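Local coordinates for protein glucose-1-phosphate thymidylyltransferase (Bacillus anthracis, PDB 4ECM) that catalyses the transfer of a thymidylyl group from dTTP to glucose-1-phosphate, giving dTDP-glucose and pyrophosphate, probably as an early step of dTDP-L-rhamnose synthesis, at residues R37-I41 and A244-L250. Residues are numbered along the deposited sequence; the frame is centred on the assembly and turned at random.
Sequences RLYPI and AGTHVSL. With POP (pyrophosphate 2-), chain C; DAU (2'deoxy-thymidine-5'-diphospho-alpha-D-glucose), chain B.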
loop_
_atom_site.group_PDB
_atom_site.type_symbol
_atom_site.label_atom_id
_atom_site.label_comp_id
_atom_site.label_asym_id
_atom_site.label_seq_id
_atom_site.Cartn_x
_atom_site.Cartn_y
_atom_site.Cartn_z
ATOM N N ARG A 37 9.244 -10.905 16.758
ATOM C CA ARG A 37 10.651 -11.101 17.136
ATOM C C ARG A 37 11.624 -10.199 16.378
ATOM O O ARG A 37 12.662 -9.836 16.908
ATOM C CB ARG A 37 11.080 -12.557 16.945
ATOM C CG ARG A 37 10.770 -13.467 18.127
ATOM C CD ARG A 37 11.097 -14.914 17.819
ATOM N NE ARG A 37 10.147 -15.458 16.854
ATOM C CZ ARG A 37 10.248 -16.649 16.263
ATOM N NH1 ARG A 37 11.289 -17.446 16.511
ATOM N NH2 ARG A 37 9.307 -17.035 15.397
ATOM N N LEU A 38 11.294 -9.857 15.136
ATOM C CA LEU A 38 12.150 -9.007 14.318
ATOM C C LEU A 38 11.774 -7.515 14.366
ATOM O O LEU A 38 12.402 -6.701 13.705
ATOM C CB LEU A 38 12.123 -9.494 12.872
ATOM C CG LEU A 38 12.670 -10.899 12.629
ATOM C CD1 LEU A 38 12.473 -11.321 11.171
ATOM C CD2 LEU A 38 14.134 -10.961 13.019
ATOM N N TYR A 39 10.774 -7.152 15.157
ATOM C CA TYR A 39 10.333 -5.756 15.218
ATOM C C TYR A 39 11.519 -4.867 15.645
ATOM O O TYR A 39 12.276 -5.242 16.529
ATOM C CB TYR A 39 9.130 -5.620 16.161
ATOM C CG TYR A 39 8.386 -4.304 16.035
ATOM C CD1 TYR A 39 7.314 -4.160 15.139
ATOM C CD2 TYR A 39 8.756 -3.198 16.808
ATOM C CE1 TYR A 39 6.634 -2.945 15.023
ATOM C CE2 TYR A 39 8.084 -1.988 16.704
ATOM C CZ TYR A 39 7.029 -1.858 15.819
ATOM O OH TYR A 39 6.384 -0.636 15.741
ATOM N N PRO A 40 11.684 -3.683 15.031
ATOM C CA PRO A 40 10.896 -2.980 14.019
ATOM C C PRO A 40 11.198 -3.205 12.530
ATOM O O PRO A 40 10.551 -2.572 11.702
ATOM C CB PRO A 40 11.195 -1.514 14.353
ATOM C CG PRO A 40 12.596 -1.534 14.782
ATOM C CD PRO A 40 12.815 -2.851 15.484
ATOM N N ILE A 41 12.135 -4.069 12.149
ATOM C CA ILE A 41 12.396 -4.231 10.711
ATOM C C ILE A 41 11.199 -4.851 10.001
ATOM O O ILE A 41 11.165 -4.870 8.763
ATOM C CB ILE A 41 13.702 -5.014 10.377
ATOM C CG1 ILE A 41 13.656 -6.454 10.906
ATOM C CG2 ILE A 41 14.918 -4.286 10.928
ATOM C CD1 ILE A 41 14.883 -7.319 10.506
ATOM N N ALA A 244 14.974 -18.275 9.818
ATOM C CA ALA A 244 15.346 -16.859 9.666
ATOM C C ALA A 244 14.437 -15.942 10.453
ATOM O O ALA A 244 14.204 -14.824 10.036
ATOM C CB ALA A 244 15.348 -16.477 8.196
ATOM N N GLY A 245 13.966 -16.409 11.609
ATOM C CA GLY A 245 12.996 -15.671 12.442
ATOM C C GLY A 245 13.526 -14.865 13.620
ATOM O O GLY A 245 12.735 -14.299 14.374
ATOM N N THR A 246 14.854 -14.819 13.782
ATOM C CA THR A 246 15.509 -14.031 14.825
ATOM C C THR A 246 16.566 -13.196 14.135
ATOM O O THR A 246 17.034 -13.555 13.053
ATOM C CB THR A 246 16.225 -14.924 15.868
ATOM O OG1 THR A 246 17.269 -15.656 15.217
ATOM C CG2 THR A 246 15.233 -15.916 16.567
ATOM N N HIS A 247 16.978 -12.093 14.743
ATOM C CA HIS A 247 18.008 -11.275 14.119
ATOM C C HIS A 247 19.269 -12.045 13.768
ATOM O O HIS A 247 19.749 -11.962 12.632
ATOM C CB HIS A 247 18.339 -10.051 14.964
ATOM C CG HIS A 247 17.222 -9.062 15.015
ATOM N ND1 HIS A 247 16.872 -8.287 13.929
ATOM C CD2 HIS A 247 16.369 -8.726 16.013
ATOM C CE1 HIS A 247 15.850 -7.513 14.256
ATOM N NE2 HIS A 247 15.523 -7.761 15.515
ATOM N N VAL A 248 19.792 -12.807 14.723
ATOM C CA VAL A 248 21.011 -13.576 14.495
ATOM C C VAL A 248 20.836 -14.632 13.387
ATOM O O VAL A 248 21.709 -14.790 12.529
ATOM C CB VAL A 248 21.510 -14.250 15.804
ATOM C CG1 VAL A 248 22.689 -15.190 15.522
ATOM C CG2 VAL A 248 21.897 -13.189 16.836
ATOM N N SER A 249 19.705 -15.328 13.390
ATOM C CA SER A 249 19.469 -16.381 12.391
ATOM C C SER A 249 19.146 -15.792 11.008
ATOM O O SER A 249 19.504 -16.377 9.975
ATOM C CB SER A 249 18.423 -17.393 12.878
ATOM O OG SER A 249 17.124 -16.828 12.994
ATOM N N LEU A 250 18.499 -14.624 10.985
ATOM C CA LEU A 250 18.239 -13.930 9.715
ATOM C C LEU A 250 19.577 -13.522 9.092
ATOM O O LEU A 250 19.795 -13.669 7.890
ATOM C CB LEU A 250 17.354 -12.689 9.931
ATOM C CG LEU A 250 17.165 -11.745 8.741
ATOM C CD1 LEU A 250 16.456 -12.446 7.569
ATOM C CD2 LEU A 250 16.387 -10.504 9.178
HETATM P P1 POP C . 7.064 -13.909 15.379
HETATM O O1 POP C . 5.998 -13.303 16.255
HETATM O O2 POP C . 8.314 -13.071 15.385
HETATM O O3 POP C . 7.380 -15.275 15.922
HETATM O O POP C . 6.488 -14.006 13.867
HETATM P P2 POP C . 6.550 -15.370 12.990
HETATM O O4 POP C . 7.954 -15.927 13.063
HETATM O O5 POP C . 6.226 -15.053 11.553
HETATM O O6 POP C . 5.586 -16.418 13.532
HETATM O O6 DAU B . 11.745 -23.532 11.994
HETATM C C6 DAU B . 11.437 -24.883 12.343
HETATM C C5 DAU B . 10.432 -24.899 13.487
HETATM O O5 DAU B . 9.300 -24.142 13.070
HETATM C C4 DAU B . 10.025 -26.327 13.865
HETATM O O4 DAU B . 11.139 -27.057 14.365
HETATM C C3 DAU B . 8.918 -26.352 14.917
HETATM O O3 DAU B . 8.506 -27.720 15.125
HETATM C C2 DAU B . 7.754 -25.495 14.409
HETATM O O2 DAU B . 6.718 -25.389 15.404
HETATM C C1 DAU B . 8.226 -24.100 14.018
HETATM O O1 DAU B . 8.642 -23.406 15.188
HETATM P P2 DAU B . 8.675 -21.792 15.225
HETATM O O3P DAU B . 9.870 -21.264 14.469
HETATM O O4P DAU B . 8.428 -21.390 16.652
HETATM O OPP DAU B . 7.382 -21.408 14.332
HETATM P P DAU B . 6.972 -19.882 14.030
HETATM O O1P DAU B . 8.222 -19.039 13.958
HETATM O O2P DAU B . 5.864 -19.516 14.949
HETATM O "O5'" DAU B . 6.390 -19.971 12.528
HETATM C "C5'" DAU B . 7.279 -20.208 11.456
HETATM C "C4'" DAU B . 6.707 -19.862 10.081
HETATM O "O4'" DAU B . 5.353 -20.270 9.893
HETATM C "C3'" DAU B . 6.795 -18.387 9.754
HETATM O "O3'" DAU B . 7.489 -18.315 8.505
HETATM C "C2'" DAU B . 5.371 -17.908 9.607
HETATM C "C1'" DAU B . 4.561 -19.187 9.450
HETATM N N11 DAU B . 3.351 -19.293 10.282
HETATM C C61 DAU B . 3.497 -19.201 11.690
HETATM C C51 DAU B . 2.405 -18.954 12.498
HETATM C C5A DAU B . 2.558 -18.968 14.004
HETATM C C21 DAU B . 2.118 -18.915 9.716
HETATM O O21 DAU B . 2.003 -18.927 8.380
HETATM N N31 DAU B . 1.024 -18.671 10.479
HETATM C C41 DAU B . 1.108 -18.668 11.835
HETATM O O41 DAU B . 0.012 -18.403 12.581
HETATM O O HOH W 1 15.417 -11.740 17.184
HETATM O O HOH W 2 13.511 -7.460 17.618
#
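The glycine-rich phosphate-binding loop of the nucleotidyltransferase fold runs into a 3-10 segment whose last residues, R37 and L38, pack on the N-terminal turn of helix 247-256. R37 passes G245, whose carbonyl O lies over one face of the guanidinium and 3.5 Å from R37 CB. A bend at chi3 (-71°) turns the guanidinium so that its edge meets both products: R37 NH2 donates to pyrophosphate O3 and, equally at 2.7 Å, to O1P of dTDP-glucose. R37 NE also bonds pyrophosphate O3, and R37 N gives pyrophosphate O2 a straighter bond (157°). One residue thus bridges the two products of the reaction, while G35, S36 and K47 also hydrogen-bond the pyrophosphate.

L38 supplies the apolar counterpart. Its CD2 sits 4.0 Å from the H247 ring centroid and 11° off the normal, a CH-pi contact over the face. I41 CD1 meets L250 CD2 tip to tip at 3.8 Å. No direct hydrogen bond joins the segments; instead, one water accepts from H247 N at 2.9 Å and reaches R37 O weakly, and another lies in the H247 ring plane, 2.9 Å from H247 NE2 and within bonding distance of R37 O and Y39 O, though it may lack protons for every acceptor around it. T246 occupies the N-cap position, its OG1 hydrogen-bonded to S249 OG, which also bonds D243. R54 of a second subunit packs against H247 and I41.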